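Local coordinates for protein putative cytosine/guanine deaminase (Unidentified, PDB 2PAJ) that catalyses the zinc-dependent hydrolytic deamination of 2-amino-4-hydroxypteridines such as isoxanthopterin to 2,4-dihydroxypteridines, with release of ammonium, at residues A[72-77]-A[344-349]; A[244-249]-A[282-287]; A[329-334]-A[387-392]; A[352-357]-A[381-386]. All blocks are in the same frame, centred on the assembly; numbering follows the deposited sequence.

Contact 1 (A[72-77]-A[344-349]). With ZN (zinc ion), chain B.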
loop_
_atom_site.group_PDB
_atom_site.type_symbol
_atom_site.label_atom_id
_atom_site.label_comp_id
_atom_site.label_asym_id
_atom_site.label_seq_id
_atom_site.Cartn_x
_atom_site.Cartn_y
_atom_site.Cartn_z
ATOM N N TRP A 72 -2.424 -7.943 -2.815
ATOM C CA TRP A 72 -1.358 -6.948 -2.845
ATOM C C TRP A 72 -1.231 -6.153 -1.551
ATOM O O TRP A 72 -2.179 -5.998 -0.786
ATOM C CB TRP A 72 -1.568 -5.936 -3.981
ATOM C CG TRP A 72 -1.687 -6.512 -5.348
ATOM C CD1 TRP A 72 -2.811 -6.564 -6.127
ATOM C CD2 TRP A 72 -0.660 -7.187 -6.077
ATOM N NE1 TRP A 72 -2.548 -7.240 -7.287
ATOM C CE2 TRP A 72 -1.233 -7.636 -7.287
ATOM C CE3 TRP A 72 0.693 -7.466 -5.824
ATOM C CZ2 TRP A 72 -0.502 -8.348 -8.249
ATOM C CZ3 TRP A 72 1.418 -8.169 -6.770
ATOM C CH2 TRP A 72 0.816 -8.605 -7.973
ATOM N N VAL A 73 -0.029 -5.645 -1.331
ATOM C CA VAL A 73 0.290 -4.823 -0.180
ATOM C C VAL A 73 0.847 -3.511 -0.737
ATOM O O VAL A 73 1.943 -3.473 -1.294
ATOM C CB VAL A 73 1.356 -5.495 0.711
ATOM C CG1 VAL A 73 1.598 -4.658 1.955
ATOM C CG2 VAL A 73 0.909 -6.883 1.088
ATOM N N ASN A 74 0.073 -2.445 -0.606
ATOM C CA ASN A 74 0.486 -1.131 -1.073
ATOM C C ASN A 74 1.187 -0.431 0.082
ATOM O O ASN A 74 0.598 -0.245 1.135
ATOM C CB ASN A 74 -0.741 -0.331 -1.517
ATOM C CG ASN A 74 -0.415 1.108 -1.837
ATOM O OD1 ASN A 74 0.228 1.400 -2.839
ATOM N ND2 ASN A 74 -0.853 2.020 -0.973
ATOM N N THR A 75 2.443 -0.046 -0.120
ATOM C CA THR A 75 3.217 0.598 0.929
ATOM C C THR A 75 3.389 2.114 0.851
ATOM O O THR A 75 4.172 2.678 1.611
ATOM C CB THR A 75 4.608 -0.035 1.050
ATOM O OG1 THR A 75 5.342 0.161 -0.161
ATOM C CG2 THR A 75 4.482 -1.509 1.315
ATOM N N HIS A 76 2.668 2.775 -0.053
ATOM C CA HIS A 76 2.736 4.231 -0.176
ATOM C C HIS A 76 1.563 4.769 -0.993
ATOM O O HIS A 76 1.232 4.224 -2.036
ATOM C CB HIS A 76 4.061 4.662 -0.795
ATOM C CG HIS A 76 4.248 6.146 -0.820
ATOM N ND1 HIS A 76 4.299 6.909 0.324
ATOM C CD2 HIS A 76 4.333 7.015 -1.853
ATOM C CE1 HIS A 76 4.401 8.184 -0.002
ATOM N NE2 HIS A 76 4.423 8.276 -1.319
ATOM N N HIS A 77 0.948 5.849 -0.510
ATOM C CA HIS A 77 -0.229 6.434 -1.153
ATOM C C HIS A 77 -0.529 7.839 -0.620
ATOM O O HIS A 77 0.087 8.295 0.333
ATOM C CB HIS A 77 -1.439 5.545 -0.860
ATOM C CG HIS A 77 -2.503 5.582 -1.915
ATOM N ND1 HIS A 77 -2.769 6.702 -2.676
ATOM C CD2 HIS A 77 -3.399 4.643 -2.305
ATOM C CE1 HIS A 77 -3.784 6.451 -3.484
ATOM N NE2 HIS A 77 -4.184 5.210 -3.278
ATOM N N ALA A 344 -3.875 4.661 -10.164
ATOM C CA ALA A 344 -3.569 4.281 -8.793
ATOM C C ALA A 344 -4.152 2.945 -8.318
ATOM O O ALA A 344 -5.012 2.902 -7.435
ATOM C CB ALA A 344 -3.994 5.406 -7.855
ATOM N N ASP A 345 -3.684 1.858 -8.919
ATOM C CA ASP A 345 -4.110 0.518 -8.536
ATOM C C ASP A 345 -2.869 -0.354 -8.621
ATOM O O ASP A 345 -1.969 -0.088 -9.420
ATOM C CB ASP A 345 -5.247 0.005 -9.441
ATOM C CG ASP A 345 -4.863 -0.067 -10.911
ATOM O OD1 ASP A 345 -4.413 -1.145 -11.360
ATOM O OD2 ASP A 345 -5.017 0.955 -11.618
ATOM N N MET A 346 -2.809 -1.370 -7.771
ATOM C CA MET A 346 -1.646 -2.233 -7.722
ATOM C C MET A 346 -1.361 -3.045 -8.974
ATOM O O MET A 346 -0.236 -3.492 -9.177
ATOM C CB MET A 346 -1.715 -3.146 -6.490
ATOM C CG MET A 346 -1.239 -2.489 -5.182
ATOM S SD MET A 346 0.463 -1.845 -5.217
ATOM C CE MET A 346 1.390 -3.319 -5.189
ATOM N N ILE A 347 -2.352 -3.236 -9.830
ATOM C CA ILE A 347 -2.099 -3.991 -11.045
ATOM C C ILE A 347 -1.368 -3.136 -12.086
ATOM O O ILE A 347 -0.377 -3.578 -12.668
ATOM C CB ILE A 347 -3.410 -4.589 -11.582
ATOM C CG1 ILE A 347 -3.669 -5.908 -10.851
ATOM C CG2 ILE A 347 -3.338 -4.818 -13.075
ATOM C CD1 ILE A 347 -5.083 -6.374 -10.897
ATOM N N SER A 348 -1.834 -1.909 -12.294
ATOM C CA SER A 348 -1.184 -1.006 -13.229
ATOM C C SER A 348 0.258 -0.803 -12.785
ATOM O O SER A 348 1.173 -0.767 -13.613
ATOM C CB SER A 348 -1.885 0.349 -13.243
ATOM O OG SER A 348 -3.258 0.210 -13.564
ATOM N N GLU A 349 0.444 -0.672 -11.472
ATOM C CA GLU A 349 1.755 -0.453 -10.869
ATOM C C GLU A 349 2.695 -1.625 -11.031
ATOM O O GLU A 349 3.859 -1.466 -11.389
ATOM C CB GLU A 349 1.597 -0.121 -9.380
ATOM C CG GLU A 349 1.493 1.368 -9.088
ATOM C CD GLU A 349 2.794 2.105 -9.378
ATOM O OE1 GLU A 349 3.867 1.599 -8.986
ATOM O OE2 GLU A 349 2.756 3.193 -9.978
HETATM ZN ZN ZN B . 4.165 10.251 -2.457
HETATM O O HOH W 1 -6.063 4.121 -5.062
#
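M346 places its CB over one face of the W72 indole, 3.9 Å from the centroid of the five-membered ring and 29° off its normal, a CH-pi contact. I347 meets the same ring near its nitrogen, with CG1 4.0 Å from W72 NE1 and the two side chains crossing at about a right angle. Beyond CB, the M346 chain bends at chi2 (-57°) and again at chi3, which leaves CE 3.9 Å from V73 O. M346 SD packs 4.0 Å from N74 OD1, an oxygen that accepts a hydrogen bond from V335 N.

The second meeting point is polar and indirect. A water lies in the plane of the H77 ring at its edge, 2.8 Å from H77 NE2, and donates to A344 O at 2.9 Å. H77 ND1 is hydrogen-bonded to G337 N, so both ring nitrogens are engaged.

Further out, D345 N-caps helix 346-359: its OD1 accepts from S348 N at 2.8 Å, above the carboxylate plane, while OD2 is met on the syn side by S348 OG. In segment 72-77 the chain leaves the first strand of the amidohydrolase TIM barrel and enters the HxH motif, where H76 NE2 binds zinc at 2.3 Å alongside H78, H248 and D336. No direct hydrogen bond joins the segments. Apolar packing at W72 and one bridging water at H77 therefore seat the capped helix start against the loop that delivers the metal ligand.

Contact 2 (A[244-249]-A[282-287]). With ZN (zinc ion), chain B.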
loop_
_atom_site.group_PDB
_atom_site.type_symbol
_atom_site.label_atom_id
_atom_site.label_comp_id
_atom_site.label_asym_id
_atom_site.label_seq_id
_atom_site.Cartn_x
_atom_site.Cartn_y
_atom_site.Cartn_z
ATOM N N ARG A 244 6.860 2.159 13.296
ATOM C CA ARG A 244 7.827 2.261 12.206
ATOM C C ARG A 244 7.834 3.682 11.644
ATOM O O ARG A 244 6.901 4.457 11.867
ATOM C CB ARG A 244 7.505 1.262 11.094
ATOM C CG ARG A 244 7.568 -0.163 11.569
ATOM C CD ARG A 244 7.951 -1.110 10.473
ATOM N NE ARG A 244 8.381 -2.370 11.063
ATOM C CZ ARG A 244 9.168 -3.254 10.461
ATOM N NH1 ARG A 244 9.620 -3.024 9.233
ATOM N NH2 ARG A 244 9.521 -4.355 11.101
ATOM N N MET A 245 8.898 4.023 10.924
ATOM C CA MET A 245 9.038 5.358 10.351
ATOM C C MET A 245 9.046 5.324 8.825
ATOM O O MET A 245 9.635 4.430 8.211
ATOM C CB MET A 245 10.326 5.989 10.854
ATOM C CG MET A 245 10.380 6.207 12.361
ATOM S SD MET A 245 12.057 6.177 12.959
ATOM C CE MET A 245 12.034 4.675 13.718
ATOM N N HIS A 246 8.391 6.307 8.216
ATOM C CA HIS A 246 8.316 6.391 6.770
ATOM C C HIS A 246 8.288 7.831 6.288
ATOM O O HIS A 246 7.693 8.685 6.927
ATOM C CB HIS A 246 7.070 5.658 6.284
ATOM C CG HIS A 246 6.774 5.860 4.834
ATOM N ND1 HIS A 246 5.682 6.572 4.394
ATOM C CD2 HIS A 246 7.432 5.453 3.724
ATOM C CE1 HIS A 246 5.679 6.596 3.072
ATOM N NE2 HIS A 246 6.731 5.925 2.642
ATOM N N SER A 247 8.932 8.098 5.155
ATOM C CA SER A 247 8.947 9.449 4.595
ATOM C C SER A 247 9.377 9.498 3.123
ATOM O O SER A 247 9.905 8.526 2.581
ATOM C CB SER A 247 9.877 10.353 5.424
ATOM O OG SER A 247 9.856 11.697 4.974
ATOM N N HIS A 248 9.108 10.641 2.492
ATOM C CA HIS A 248 9.482 10.915 1.112
ATOM C C HIS A 248 10.953 11.337 1.192
ATOM O O HIS A 248 11.285 12.295 1.888
ATOM C CB HIS A 248 8.665 12.095 0.575
ATOM C CG HIS A 248 7.378 11.715 -0.095
ATOM N ND1 HIS A 248 6.235 12.478 0.019
ATOM C CD2 HIS A 248 7.076 10.715 -0.956
ATOM C CE1 HIS A 248 5.287 11.967 -0.745
ATOM N NE2 HIS A 248 5.772 10.898 -1.351
ATOM N N LEU A 249 11.845 10.635 0.507
ATOM C CA LEU A 249 13.248 11.018 0.565
ATOM C C LEU A 249 13.665 11.712 -0.711
ATOM O O LEU A 249 14.015 11.056 -1.696
ATOM C CB LEU A 249 14.133 9.796 0.795
ATOM C CG LEU A 249 15.556 10.102 1.280
ATOM C CD1 LEU A 249 16.128 8.857 1.922
ATOM C CD2 LEU A 249 16.439 10.577 0.124
ATOM N N TRP A 282 11.453 3.089 6.188
ATOM C CA TRP A 282 11.379 2.828 4.753
ATOM C C TRP A 282 10.987 4.126 4.020
ATOM O O TRP A 282 10.168 4.905 4.500
ATOM C CB TRP A 282 10.427 1.647 4.451
ATOM C CG TRP A 282 9.021 1.960 4.110
ATOM C CD1 TRP A 282 8.510 2.236 2.875
ATOM C CD2 TRP A 282 7.915 1.955 5.009
ATOM N NE1 TRP A 282 7.150 2.394 2.950
ATOM C CE2 TRP A 282 6.756 2.230 4.250
ATOM C CE3 TRP A 282 7.788 1.743 6.387
ATOM C CZ2 TRP A 282 5.481 2.303 4.825
ATOM C CZ3 TRP A 282 6.531 1.813 6.953
ATOM C CH2 TRP A 282 5.389 2.093 6.172
ATOM N N TYR A 283 11.608 4.369 2.869
ATOM C CA TYR A 283 11.343 5.586 2.103
ATOM C C TYR A 283 10.668 5.439 0.760
ATOM O O TYR A 283 10.820 4.435 0.068
ATOM C CB TYR A 283 12.627 6.364 1.854
ATOM C CG TYR A 283 13.285 6.896 3.097
ATOM C CD1 TYR A 283 14.274 6.162 3.744
ATOM C CD2 TYR A 283 12.921 8.141 3.627
ATOM C CE1 TYR A 283 14.882 6.642 4.870
ATOM C CE2 TYR A 283 13.527 8.631 4.757
ATOM C CZ TYR A 283 14.508 7.878 5.373
ATOM O OH TYR A 283 15.144 8.350 6.491
ATOM N N ALA A 284 9.940 6.489 0.402
ATOM C CA ALA A 284 9.249 6.585 -0.872
ATOM C C ALA A 284 9.980 7.633 -1.712
ATOM O O ALA A 284 10.733 8.454 -1.192
ATOM C CB ALA A 284 7.804 7.009 -0.665
ATOM N N HIS A 285 9.745 7.588 -3.017
ATOM C CA HIS A 285 10.334 8.525 -3.967
ATOM C C HIS A 285 11.831 8.728 -3.819
ATOM O O HIS A 285 12.313 9.853 -3.839
ATOM C CB HIS A 285 9.609 9.879 -3.875
ATOM C CG HIS A 285 8.144 9.797 -4.191
ATOM N ND1 HIS A 285 7.459 8.597 -4.230
ATOM C CD2 HIS A 285 7.226 10.760 -4.449
ATOM C CE1 HIS A 285 6.184 8.825 -4.495
ATOM N NE2 HIS A 285 6.016 10.129 -4.630
ATOM N N LEU A 286 12.584 7.653 -3.655
ATOM C CA LEU A 286 14.019 7.835 -3.559
ATOM C C LEU A 286 14.671 7.451 -4.877
ATOM O O LEU A 286 15.161 6.327 -5.047
ATOM C CB LEU A 286 14.627 7.026 -2.412
ATOM C CG LEU A 286 14.823 5.519 -2.477
ATOM C CD1 LEU A 286 15.609 5.119 -1.230
ATOM C CD2 LEU A 286 13.475 4.789 -2.538
ATOM N N VAL A 287 14.626 8.390 -5.822
ATOM C CA VAL A 287 15.234 8.218 -7.135
ATOM C C VAL A 287 16.593 8.881 -6.941
ATOM O O VAL A 287 16.742 9.706 -6.033
ATOM C CB VAL A 287 14.439 8.976 -8.209
ATOM C CG1 VAL A 287 14.392 10.464 -7.858
ATOM C CG2 VAL A 287 15.074 8.766 -9.581
HETATM ZN ZN ZN B . 4.165 10.251 -2.457
#
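H246 and W282 lead the aromatic contacts, with the imidazole in an offset stack on the indole five-membered ring, centroids 4.2 Å apart and planes at 27°. The H246 CB sits squarely over the six-membered ring of W282, a CH-pi contact at 3.7 Å from its centroid. Y283 points to the sheet face opposite W282, and L249, just past the strand end, sets CD1 over the centre of the Y283 ring, 3.5 Å from the centroid.

Parallel strand pairing supplies the backbone bonds. W282 N donates to M245 O, A284 N to S247 O, and L249 N to A284 O at 3.0 Å, the last nearly straight at 171°. These are neighbouring strands, the fifth and sixth, of the TIM barrel.

At their C-terminal ends the contact becomes metal chemistry. H248 NE2 binds zinc at 2.1 Å, together with H76, H78 and D336. H285 lies beside H248 and points the same way, the H248 NE2 atom standing over the rim of its ring. H285 belongs to the zinc site too, with NE2 2.9 Å from the metal, longer than the bond of H248; it probably also binds substrate. Parallel pairing of the strands thus places both histidines at the metal.

Contact 3 (A[329-334]-A[387-392])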
loop_
_atom_site.group_PDB
_atom_site.type_symbol
_atom_site.label_atom_id
_atom_site.label_comp_id
_atom_site.label_asym_id
_atom_site.label_seq_id
_atom_site.Cartn_x
_atom_site.Cartn_y
_atom_site.Cartn_z
ATOM N N VAL A 329 18.659 -4.484 -0.108
ATOM C CA VAL A 329 17.707 -3.663 0.604
ATOM C C VAL A 329 16.280 -4.077 0.246
ATOM O O VAL A 329 15.974 -4.320 -0.921
ATOM C CB VAL A 329 17.928 -2.157 0.306
ATOM C CG1 VAL A 329 19.032 -1.987 -0.705
ATOM C CG2 VAL A 329 16.638 -1.509 -0.177
ATOM N N PRO A 330 15.395 -4.187 1.258
ATOM C CA PRO A 330 13.998 -4.571 1.033
ATOM C C PRO A 330 13.247 -3.611 0.109
ATOM O O PRO A 330 13.294 -2.390 0.275
ATOM C CB PRO A 330 13.410 -4.627 2.448
ATOM C CG PRO A 330 14.325 -3.783 3.260
ATOM C CD PRO A 330 15.679 -4.092 2.701
ATOM N N VAL A 331 12.555 -4.190 -0.866
ATOM C CA VAL A 331 11.804 -3.442 -1.861
ATOM C C VAL A 331 10.312 -3.741 -1.783
ATOM O O VAL A 331 9.899 -4.898 -1.773
ATOM C CB VAL A 331 12.313 -3.793 -3.279
ATOM C CG1 VAL A 331 11.503 -3.054 -4.332
ATOM C CG2 VAL A 331 13.798 -3.463 -3.396
ATOM N N SER A 332 9.505 -2.692 -1.714
ATOM C CA SER A 332 8.060 -2.845 -1.658
ATOM C C SER A 332 7.462 -1.984 -2.755
ATOM O O SER A 332 8.137 -1.133 -3.326
ATOM C CB SER A 332 7.503 -2.426 -0.284
ATOM O OG SER A 332 7.669 -1.041 -0.018
ATOM N N ILE A 333 6.192 -2.205 -3.051
ATOM C CA ILE A 333 5.541 -1.448 -4.096
ATOM C C ILE A 333 4.410 -0.555 -3.597
ATOM O O ILE A 333 3.675 -0.897 -2.677
ATOM C CB ILE A 333 5.034 -2.409 -5.199
ATOM C CG1 ILE A 333 6.231 -3.127 -5.809
ATOM C CG2 ILE A 333 4.303 -1.648 -6.290
ATOM C CD1 ILE A 333 5.887 -4.012 -6.950
ATOM N N GLY A 334 4.306 0.618 -4.202
ATOM C CA GLY A 334 3.262 1.539 -3.837
ATOM C C GLY A 334 2.875 2.318 -5.071
ATOM O O GLY A 334 3.570 2.296 -6.070
ATOM N N ILE A 387 6.184 -10.122 -7.982
ATOM C CA ILE A 387 5.057 -10.505 -7.146
ATOM C C ILE A 387 5.506 -10.469 -5.696
ATOM O O ILE A 387 4.718 -10.203 -4.798
ATOM C CB ILE A 387 4.539 -11.924 -7.498
ATOM C CG1 ILE A 387 3.869 -11.916 -8.875
ATOM C CG2 ILE A 387 3.540 -12.389 -6.455
ATOM C CD1 ILE A 387 3.420 -13.289 -9.344
ATOM N N HIS A 388 6.783 -10.729 -5.472
ATOM C CA HIS A 388 7.326 -10.715 -4.125
ATOM C C HIS A 388 7.295 -9.295 -3.597
ATOM O O HIS A 388 6.824 -9.046 -2.491
ATOM C CB HIS A 388 8.768 -11.215 -4.115
ATOM C CG HIS A 388 9.318 -11.388 -2.742
ATOM N ND1 HIS A 388 10.493 -10.801 -2.331
ATOM C CD2 HIS A 388 8.833 -12.057 -1.673
ATOM C CE1 HIS A 388 10.708 -11.098 -1.063
ATOM N NE2 HIS A 388 9.715 -11.858 -0.642
ATOM N N TRP A 389 7.810 -8.370 -4.401
ATOM C CA TRP A 389 7.854 -6.961 -4.034
ATOM C C TRP A 389 6.474 -6.420 -3.700
ATOM O O TRP A 389 6.313 -5.675 -2.737
ATOM C CB TRP A 389 8.448 -6.143 -5.175
ATOM C CG TRP A 389 9.887 -6.409 -5.416
ATOM C CD1 TRP A 389 10.765 -7.006 -4.557
ATOM C CD2 TRP A 389 10.663 -5.992 -6.548
ATOM N NE1 TRP A 389 12.040 -6.981 -5.071
ATOM C CE2 TRP A 389 12.012 -6.360 -6.293
ATOM C CE3 TRP A 389 10.356 -5.332 -7.750
ATOM C CZ2 TRP A 389 13.059 -6.094 -7.199
ATOM C CZ3 TRP A 389 11.391 -5.066 -8.648
ATOM C CH2 TRP A 389 12.730 -5.445 -8.363
ATOM N N GLY A 390 5.480 -6.821 -4.489
ATOM C CA GLY A 390 4.119 -6.345 -4.299
ATOM C C GLY A 390 3.307 -7.014 -3.214
ATOM O O GLY A 390 2.193 -6.576 -2.909
ATOM N N THR A 391 3.862 -8.067 -2.626
ATOM C CA THR A 391 3.166 -8.794 -1.574
ATOM C C THR A 391 4.000 -8.932 -0.302
ATOM O O THR A 391 4.059 -8.007 0.496
ATOM C CB THR A 391 2.705 -10.208 -2.065
ATOM O OG1 THR A 391 3.845 -10.977 -2.454
ATOM C CG2 THR A 391 1.773 -10.086 -3.272
ATOM N N ALA A 392 4.651 -10.080 -0.127
ATOM C CA ALA A 392 5.466 -10.365 1.052
ATOM C C ALA A 392 6.586 -9.353 1.314
ATOM O O ALA A 392 6.967 -9.128 2.460
ATOM C CB ALA A 392 6.037 -11.759 0.933
HETATM O O HOH W 2 4.634 -3.945 -1.416
#
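V331 lies against the indole of W389, its CG1 over the centre of the five-membered ring at 3.7 Å from the centroid. The valine reaches this spot because CG1 is anti to the backbone N (chi1 178°); its CB also rests on the ring, near NE1. W389 in turn has CG anti to its carbonyl carbon (chi1 -68°), and its ring extends from the helix across the valine, the two side chains crossing at a slant. I333 packs on the tryptophan stem, at CB. Its extended chain ends in CD1, which is 3.8 Å from W389 CB and equally close to G390 N.

Strand 331-333 is the eighth of the amidohydrolase TIM barrel and runs at 77° to the helix segment 387-392, which packs on the outside of the strand. S332, between the two residues that face the helix, points away from it, and its OG bonds to T75 OG1 and V304 O.

The backbones also meet at W389 O. I333 N approaches it at 3.5 Å in a weak hydrogen bond, and a water offers a second route, accepting from I333 N at 2.9 Å and lying 2.7 Å from W389 O, to which it can donate. Here the helix widens into a pi-type turn over 389-392. Within that stretch T391 turns its side chain away from the strand, and its OG1 donates to I387 O at 2.6 Å, while the side chain touches P70 and W72 of strand 67-73.

Contact 4 (A[352-357]-A[381-386])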
loop_
_atom_site.group_PDB
_atom_site.type_symbol
_atom_site.label_atom_id
_atom_site.label_comp_id
_atom_site.label_asym_id
_atom_site.label_seq_id
_atom_site.Cartn_x
_atom_site.Cartn_y
_atom_site.Cartn_z
ATOM N N MET A 352 3.853 -1.932 -14.636
ATOM C CA MET A 352 4.882 -0.964 -14.970
ATOM C C MET A 352 6.217 -1.367 -14.348
ATOM O O MET A 352 7.279 -1.158 -14.937
ATOM C CB MET A 352 4.462 0.423 -14.467
ATOM C CG MET A 352 5.424 1.558 -14.821
ATOM S SD MET A 352 5.485 1.989 -16.567
ATOM C CE MET A 352 7.041 1.277 -17.044
ATOM N N THR A 353 6.152 -1.945 -13.152
ATOM C CA THR A 353 7.337 -2.387 -12.436
ATOM C C THR A 353 8.038 -3.481 -13.225
ATOM O O THR A 353 9.248 -3.430 -13.446
ATOM C CB THR A 353 6.957 -2.943 -11.066
ATOM O OG1 THR A 353 6.096 -2.018 -10.406
ATOM C CG2 THR A 353 8.190 -3.157 -10.217
ATOM N N TRP A 354 7.265 -4.473 -13.647
ATOM C CA TRP A 354 7.810 -5.577 -14.416
ATOM C C TRP A 354 8.408 -5.123 -15.744
ATOM O O TRP A 354 9.519 -5.517 -16.091
ATOM C CB TRP A 354 6.727 -6.619 -14.671
ATOM C CG TRP A 354 7.199 -7.804 -15.457
ATOM C CD1 TRP A 354 8.163 -8.714 -15.100
ATOM C CD2 TRP A 354 6.711 -8.218 -16.734
ATOM N NE1 TRP A 354 8.300 -9.664 -16.080
ATOM C CE2 TRP A 354 7.424 -9.387 -17.093
ATOM C CE3 TRP A 354 5.746 -7.710 -17.611
ATOM C CZ2 TRP A 354 7.195 -10.069 -18.294
ATOM C CZ3 TRP A 354 5.520 -8.377 -18.800
ATOM C CH2 TRP A 354 6.248 -9.555 -19.136
ATOM N N LEU A 355 7.674 -4.298 -16.486
ATOM C CA LEU A 355 8.159 -3.810 -17.776
ATOM C C LEU A 355 9.466 -3.060 -17.646
ATOM O O LEU A 355 10.382 -3.258 -18.439
ATOM C CB LEU A 355 7.124 -2.910 -18.449
ATOM C CG LEU A 355 5.889 -3.605 -19.038
ATOM C CD1 LEU A 355 4.999 -2.582 -19.717
ATOM C CD2 LEU A 355 6.316 -4.658 -20.039
ATOM N N ALA A 356 9.548 -2.192 -16.646
ATOM C CA ALA A 356 10.756 -1.417 -16.408
ATOM C C ALA A 356 11.920 -2.332 -16.034
ATOM O O ALA A 356 13.074 -2.037 -16.348
ATOM C CB ALA A 356 10.511 -0.420 -15.319
ATOM N N GLN A 357 11.625 -3.444 -15.365
ATOM C CA GLN A 357 12.666 -4.392 -14.979
ATOM C C GLN A 357 13.097 -5.260 -16.174
ATOM O O GLN A 357 14.169 -5.878 -16.157
ATOM C CB GLN A 357 12.184 -5.287 -13.826
ATOM C CG GLN A 357 11.865 -4.526 -12.538
ATOM C CD GLN A 357 12.851 -3.388 -12.248
ATOM O OE1 GLN A 357 14.067 -3.591 -12.237
ATOM N NE2 GLN A 357 12.319 -2.182 -12.005
ATOM N N ALA A 381 14.769 -10.348 -13.230
ATOM C CA ALA A 381 13.549 -9.542 -13.232
ATOM C C ALA A 381 12.312 -10.358 -13.655
ATOM O O ALA A 381 11.603 -10.006 -14.599
ATOM C CB ALA A 381 13.732 -8.332 -14.156
ATOM N N SER A 382 12.060 -11.440 -12.925
ATOM C CA SER A 382 10.943 -12.330 -13.200
ATOM C C SER A 382 9.618 -11.791 -12.672
ATOM O O SER A 382 9.573 -10.765 -11.996
ATOM C CB SER A 382 11.228 -13.700 -12.579
ATOM O OG SER A 382 11.582 -13.569 -11.217
ATOM N N ILE A 383 8.537 -12.492 -13.004
ATOM C CA ILE A 383 7.209 -12.120 -12.541
ATOM C C ILE A 383 7.136 -12.410 -11.044
ATOM O O ILE A 383 6.528 -11.653 -10.296
ATOM C CB ILE A 383 6.094 -12.933 -13.277
ATOM C CG1 ILE A 383 5.928 -12.431 -14.715
ATOM C CG2 ILE A 383 4.763 -12.832 -12.524
ATOM C CD1 ILE A 383 6.972 -12.958 -15.671
ATOM N N ALA A 384 7.761 -13.507 -10.616
ATOM C CA ALA A 384 7.771 -13.902 -9.209
ATOM C C ALA A 384 8.530 -12.852 -8.425
ATOM O O ALA A 384 8.162 -12.479 -7.318
ATOM C CB ALA A 384 8.444 -15.256 -9.046
ATOM N N GLU A 385 9.607 -12.389 -9.032
ATOM C CA GLU A 385 10.474 -11.373 -8.470
ATOM C C GLU A 385 9.626 -10.172 -8.078
ATOM O O GLU A 385 9.721 -9.656 -6.975
ATOM C CB GLU A 385 11.475 -10.984 -9.543
ATOM C CG GLU A 385 12.900 -10.840 -9.095
ATOM C CD GLU A 385 13.143 -9.510 -8.459
ATOM O OE1 GLU A 385 14.320 -9.088 -8.376
ATOM O OE2 GLU A 385 12.142 -8.899 -8.036
ATOM N N VAL A 386 8.786 -9.741 -9.004
ATOM C CA VAL A 386 7.908 -8.603 -8.794
ATOM C C VAL A 386 6.722 -8.912 -7.881
ATOM O O VAL A 386 6.298 -8.067 -7.096
ATOM C CB VAL A 386 7.401 -8.095 -10.152
ATOM C CG1 VAL A 386 6.472 -6.913 -9.970
ATOM C CG2 VAL A 386 8.595 -7.725 -11.023
#
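The indole of W354 carries I383 over one face: CG1 stands above the ring toward its rim, 4.2 Å from the centroid of the five-membered ring in a CH-pi contact, and I383 CD1 reaches W354 NE1 at 3.6 Å. At the edge, near the ring plane, V386 CG2 lies 4.2 Å from W354 CD1. W354 CG is anti to the backbone N (chi1 -180°), which starts the side chain out toward the second helix. R358 adds a cation-pi contact to the same ring, and V435 and A436 of helix 433-436 also touch it.

Beside W354, T353 and V386 slide past each other in opposite directions, with CG2 of the threonine 4.1 Å from V386 CG1. A turn further on, Q357 CB packs on A381 CB, where the chain resumes after the unmodelled residues 362-380.

S382 N-caps helix 383-398, its OG accepting from E385 N at 3.2 Å; E385 itself forms a salt bridge with R322. No hydrogen bond spans the two segments. The two consecutive helices are thus held together here by apolar and CH-pi packing, with the polar groups of the capped end serving their own helix and its surroundings.

How the contacts relate
All four contacts belong to one TIM barrel of the amidohydrolase family. Contacts 1 and 2, with centres about 15 Å apart, bring the ends of the first, fifth and sixth strands to a single zinc ion, and T75 O meets W282 NE1 between them. The centre of contact 3 is about 10 Å from that of contact 1, where the eighth strand adjoins the first and closes the barrel; V73 N there reaches G390 O. Contacts 1 and 4 share helix 346-359, contacts 3 and 4 helix 383-398. Along the chain, contact 2 nests inside contact 1, contact 4 inside contact 3, and contacts 1 and 3 interleave. Packing thus runs from the metal site out to helices 346-359 and 383-398, which come after the last strand.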